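Local coordinates for protein phosphoribosyl-AMP cyclohydrolase (Medicago truncatula, PDB 7BGM) that probably catalyses the second and third steps of histidine biosynthesis, hydrolysing phosphoribosyl-ATP to phosphoribosyl-AMP and diphosphate and then opening the adenine ring of phosphoribosyl-AMP, at residues Val26-Ile31 against Lys207-Leu212; Ala51-Arg56 against Ile86-Lys91. One frame throughout, in Å; residues are numbered along the deposited sequence.

From the N terminus, strand 19-25 runs into the turn 26-31, which leads to strand 31-37; helix 39-48 and the short strand 52-55 follow, and strands 60-63, 72-74 and 76-80 come before strand 85-92. Interaction 2, whose two segments are separated by 29 residues, closes when Y88 of this last strand reaches 51-56. Interaction 1 closes only near the C terminus, where helix 208-218 returns to the turn, so the whole of interaction 2 lies within its much longer loop. The inner contact joins the main cyclohydrolase sheet to the two-stranded 52-55/60-63 sheet; the outer one joins that main sheet to the pyrophosphohydrolase helices. K91, in strand 85-92, bridges both, making salt bridges to D27 and E209.

Interaction 1: residues Val26-Ile31 against Lys207-Leu212; sequences VDTGAI and KVEEVL
D27 and T28, in the loop of the β-hairpin formed by strands 19-25 and 31-37, meet E209 and L212 at the start of helix 208-218, a junction of the cyclohydrolase sheet with the helical, MazG-clan part of the chain. T28 turns its methyl to the helix: CG2 lies 3.6 Å from E209 CB and, crossing obliquely, also touches CG and CD of that extended side chain. With chi1 at 67°, T28 OG1 sits between its backbone N and carbonyl carbon and accepts from A30 N, two residues on, at 3.2 Å, an ST turn with a nearly straight bond (174°). E209 carries CG opposite its backbone N (chi1 176°), and this sends the carboxylate past T28 to K91 and N25. Its OE2 stays 4.7 Å from D27 OD2; K91 NZ forms salt bridges to both oxygens and probably offsets their like charges. The other carboxylate oxygen of D27, OD1, is held by R216 and by S127 of the second subunit, which brings the dimer partner to this buried junction. L212 packs against the D27 backbone and CB, its CB 4.4 Å from D27 CB and its CD1 methyl 3.2 Å from D27 O.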
# COMPACT_ATOMS: atom_id res chain seq x y z
N VAL A 26 2.13 6.97 -3.39
CA VAL A 26 2.68 7.50 -2.14
C VAL A 26 1.63 7.60 -1.03
O VAL A 26 1.95 7.51 0.17
CB VAL A 26 3.32 8.88 -2.40
CG1 VAL A 26 2.28 9.91 -2.82
CG2 VAL A 26 4.10 9.37 -1.12
N ASP A 27 0.35 7.80 -1.41
CA ASP A 27 -0.68 7.97 -0.39
C ASP A 27 -1.30 6.65 0.04
O ASP A 27 -1.69 6.51 1.20
CB ASP A 27 -1.78 8.91 -0.88
CG ASP A 27 -1.37 10.38 -0.85
OD1 ASP A 27 -0.60 10.78 0.08
OD2 ASP A 27 -1.83 11.16 -1.71
N THR A 28 -1.39 5.65 -0.85
CA THR A 28 -2.14 4.44 -0.51
C THR A 28 -1.32 3.18 -0.46
O THR A 28 -1.74 2.20 0.19
CB THR A 28 -3.25 4.18 -1.52
OG1 THR A 28 -2.66 3.84 -2.78
CG2 THR A 28 -4.13 5.40 -1.64
N GLY A 29 -0.20 3.13 -1.19
CA GLY A 29 0.60 1.91 -1.30
C GLY A 29 0.24 1.01 -2.47
O GLY A 29 0.95 0.05 -2.70
N ALA A 30 -0.79 1.33 -3.27
CA ALA A 30 -1.07 0.53 -4.45
C ALA A 30 0.11 0.53 -5.40
O ALA A 30 0.72 1.59 -5.66
CB ALA A 30 -2.31 1.09 -5.17
N ILE A 31 0.45 -0.65 -5.92
CA ILE A 31 1.46 -0.72 -6.96
C ILE A 31 0.81 -0.31 -8.28
O ILE A 31 -0.19 -0.91 -8.71
CB ILE A 31 2.06 -2.12 -7.05
CG1 ILE A 31 2.79 -2.44 -5.71
CG2 ILE A 31 3.02 -2.24 -8.24
CD1 ILE A 31 3.18 -3.91 -5.51
N LYS A 207 -13.00 9.46 -1.08
CA LYS A 207 -12.08 8.33 -1.09
C LYS A 207 -11.07 8.41 0.05
O LYS A 207 -10.59 9.48 0.41
CB LYS A 207 -11.34 8.28 -2.42
CG LYS A 207 -12.26 8.19 -3.62
CD LYS A 207 -12.54 6.77 -3.97
CE LYS A 207 -11.22 6.13 -4.44
NZ LYS A 207 -11.34 5.04 -5.42
N VAL A 208 -10.72 7.24 0.61
CA VAL A 208 -9.66 7.16 1.62
C VAL A 208 -8.39 7.86 1.13
O VAL A 208 -7.72 8.57 1.89
CB VAL A 208 -9.38 5.69 1.97
CG1 VAL A 208 -8.05 5.53 2.75
CG2 VAL A 208 -10.55 5.09 2.77
N GLU A 209 -8.02 7.63 -0.14
CA GLU A 209 -6.84 8.28 -0.72
C GLU A 209 -6.88 9.80 -0.57
O GLU A 209 -5.85 10.45 -0.32
CB GLU A 209 -6.68 7.88 -2.19
CG GLU A 209 -5.52 8.60 -2.87
CD GLU A 209 -5.22 8.08 -4.29
OE1 GLU A 209 -6.05 7.30 -4.83
OE2 GLU A 209 -4.18 8.52 -4.86
N GLU A 210 -8.08 10.41 -0.73
CA GLU A 210 -8.21 11.86 -0.58
C GLU A 210 -7.96 12.29 0.86
O GLU A 210 -7.37 13.35 1.11
CB GLU A 210 -9.59 12.32 -1.04
CG GLU A 210 -9.76 12.11 -2.54
CD GLU A 210 -11.18 12.24 -3.08
OE1 GLU A 210 -12.16 11.96 -2.37
OE2 GLU A 210 -11.31 12.61 -4.26
N VAL A 211 -8.40 11.46 1.81
CA VAL A 211 -8.15 11.75 3.22
C VAL A 211 -6.65 11.68 3.51
O VAL A 211 -6.09 12.56 4.18
CB VAL A 211 -8.94 10.77 4.11
CG1 VAL A 211 -8.61 11.01 5.63
CG2 VAL A 211 -10.46 10.91 3.85
N LEU A 212 -5.97 10.66 2.98
CA LEU A 212 -4.55 10.52 3.25
C LEU A 212 -3.73 11.62 2.57
O LEU A 212 -2.70 12.04 3.10
CB LEU A 212 -4.07 9.12 2.82
CG LEU A 212 -4.71 7.96 3.59
CD1 LEU A 212 -4.20 6.56 3.24
CD2 LEU A 212 -4.58 8.19 5.11

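Interaction 2: residues Ala51-Arg56 against Ile86-Lys91; sequences ATFYSR and IIYLGK
With chi1 at -64°, Y88 holds its CG opposite its own carbonyl carbon; F53 is turned the same way, and the two aromatic side chains slide past each other in opposite directions between strands 85-92 and 52-55. These strands belong to different sheets of the cyclohydrolase domain: 85-92 runs in the mixed main sheet, while 52-55 pairs antiparallel with 60-63. The contact is therefore one of side chain to backbone and side chain to side chain, with no backbone hydrogen bond between the two segments. Y88 makes the connection, its CB directed toward 51-56. The A51 methyl approaches the phenol ring obliquely, CB 3.7 Å from Y88 CD2. F53 meets Y88 CD2 and CE2 with the far end of its ring: its CE1 is 3.8 Å from Y88 CE2, and its CZ is 3.9 Å from Y88 CD2. Y88 CE2 sits over one face of the F53 ring, yet the planes are inclined at 57° with centroids 5.5 Å apart, an oblique aromatic pair. A21 of strand 19-25 touches both rings, and V42 and T45 of helix 39-48 add apolar and polar neighbours to Y88. F53 also packs on M33, and its side chain is about 4 Å from that of W62 at the nearest atoms, so F53 adjoins residues that bind AMP in other crystals of this enzyme. The T52 side chain takes a separate course, OG1 bonding to K50 O and T63 OG1. Its main-chain carbonyl instead serves the tyrosine: T52 O lies at the edge of the Y88 ring, near its plane, where Y88 OH donates to it at 2.8 Å, with a C=O...donor angle of 168°.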
# COMPACT_ATOMS: atom_id res chain seq x y z
N ALA A 51 8.01 9.78 -13.18
CA ALA A 51 8.47 8.40 -13.33
C ALA A 51 8.85 8.11 -14.78
O ALA A 51 8.02 8.22 -15.69
CB ALA A 51 7.38 7.40 -12.88
N THR A 52 10.11 7.70 -14.99
CA THR A 52 10.68 7.49 -16.31
C THR A 52 11.32 6.11 -16.36
O THR A 52 11.96 5.67 -15.39
CB THR A 52 11.70 8.60 -16.62
OG1 THR A 52 11.04 9.86 -16.57
CG2 THR A 52 12.31 8.42 -18.00
N PHE A 53 11.15 5.44 -17.51
CA PHE A 53 11.49 4.03 -17.67
C PHE A 53 12.27 3.86 -18.96
O PHE A 53 12.35 4.77 -19.79
CB PHE A 53 10.23 3.14 -17.72
CG PHE A 53 9.38 3.23 -16.49
CD1 PHE A 53 9.61 2.39 -15.40
CD2 PHE A 53 8.36 4.17 -16.42
CE1 PHE A 53 8.83 2.50 -14.23
CE2 PHE A 53 7.58 4.29 -15.27
CZ PHE A 53 7.79 3.43 -14.17
N TYR A 54 12.84 2.67 -19.13
CA TYR A 54 13.41 2.25 -20.40
C TYR A 54 12.58 1.11 -20.97
O TYR A 54 12.39 0.09 -20.31
CB TYR A 54 14.85 1.79 -20.22
CG TYR A 54 15.56 1.38 -21.48
CD1 TYR A 54 16.12 2.33 -22.32
CD2 TYR A 54 15.68 0.04 -21.82
CE1 TYR A 54 16.79 1.95 -23.47
CE2 TYR A 54 16.35 -0.35 -22.99
CZ TYR A 54 16.89 0.62 -23.80
OH TYR A 54 17.56 0.25 -24.95
N SER A 55 12.10 1.26 -22.20
CA SER A 55 11.33 0.20 -22.86
C SER A 55 12.28 -0.79 -23.52
O SER A 55 13.06 -0.42 -24.40
CB SER A 55 10.36 0.78 -23.89
OG SER A 55 9.89 -0.23 -24.79
N ARG A 56 12.21 -2.06 -23.08
CA ARG A 56 13.04 -3.08 -23.72
C ARG A 56 12.64 -3.30 -25.17
O ARG A 56 13.50 -3.47 -26.04
CB ARG A 56 12.96 -4.39 -22.92
CG ARG A 56 13.54 -4.25 -21.51
CD ARG A 56 13.38 -5.53 -20.70
NE ARG A 56 11.98 -5.88 -20.51
CZ ARG A 56 11.56 -7.02 -19.95
NH1 ARG A 56 12.45 -7.90 -19.52
NH2 ARG A 56 10.26 -7.26 -19.82
N ILE A 86 14.16 -0.75 -7.64
CA ILE A 86 13.91 0.65 -7.33
C ILE A 86 12.42 0.84 -7.15
O ILE A 86 11.64 0.36 -7.98
CB ILE A 86 14.40 1.54 -8.48
CG1 ILE A 86 15.90 1.27 -8.69
CG2 ILE A 86 14.08 3.00 -8.19
CD1 ILE A 86 16.51 1.98 -9.90
N ILE A 87 12.02 1.57 -6.09
CA ILE A 87 10.65 2.08 -5.98
C ILE A 87 10.65 3.55 -6.33
O ILE A 87 11.41 4.35 -5.75
CB ILE A 87 10.03 1.87 -4.59
CG1 ILE A 87 9.98 0.38 -4.21
CG2 ILE A 87 8.59 2.49 -4.60
CD1 ILE A 87 9.46 0.12 -2.79
N TYR A 88 9.78 3.91 -7.29
CA TYR A 88 9.39 5.29 -7.53
C TYR A 88 8.13 5.55 -6.72
O TYR A 88 7.04 5.08 -7.09
CB TYR A 88 9.09 5.53 -9.01
CG TYR A 88 10.21 5.37 -9.98
CD1 TYR A 88 11.56 5.54 -9.61
CD2 TYR A 88 9.91 5.14 -11.32
CE1 TYR A 88 12.56 5.43 -10.58
CE2 TYR A 88 10.90 5.03 -12.28
CZ TYR A 88 12.22 5.20 -11.92
OH TYR A 88 13.18 5.11 -12.92
N LEU A 89 8.25 6.27 -5.61
CA LEU A 89 7.10 6.52 -4.74
C LEU A 89 6.49 7.86 -5.12
O LEU A 89 7.15 8.89 -5.02
CB LEU A 89 7.55 6.50 -3.29
CG LEU A 89 6.48 6.35 -2.21
CD1 LEU A 89 5.75 5.01 -2.29
CD2 LEU A 89 7.12 6.53 -0.83
N GLY A 90 5.24 7.84 -5.62
CA GLY A 90 4.72 9.04 -6.24
C GLY A 90 3.21 9.11 -6.31
O GLY A 90 2.50 8.17 -5.93
N LYS A 91 2.72 10.24 -6.82
CA LYS A 91 1.30 10.54 -6.88
C LYS A 91 0.86 10.54 -8.33
O LYS A 91 1.33 11.39 -9.11
CB LYS A 91 1.01 11.90 -6.23
CG LYS A 91 -0.50 12.27 -6.16
CD LYS A 91 -1.23 11.42 -5.08
CE LYS A 91 -2.69 11.83 -4.90
NZ LYS A 91 -3.42 11.02 -3.90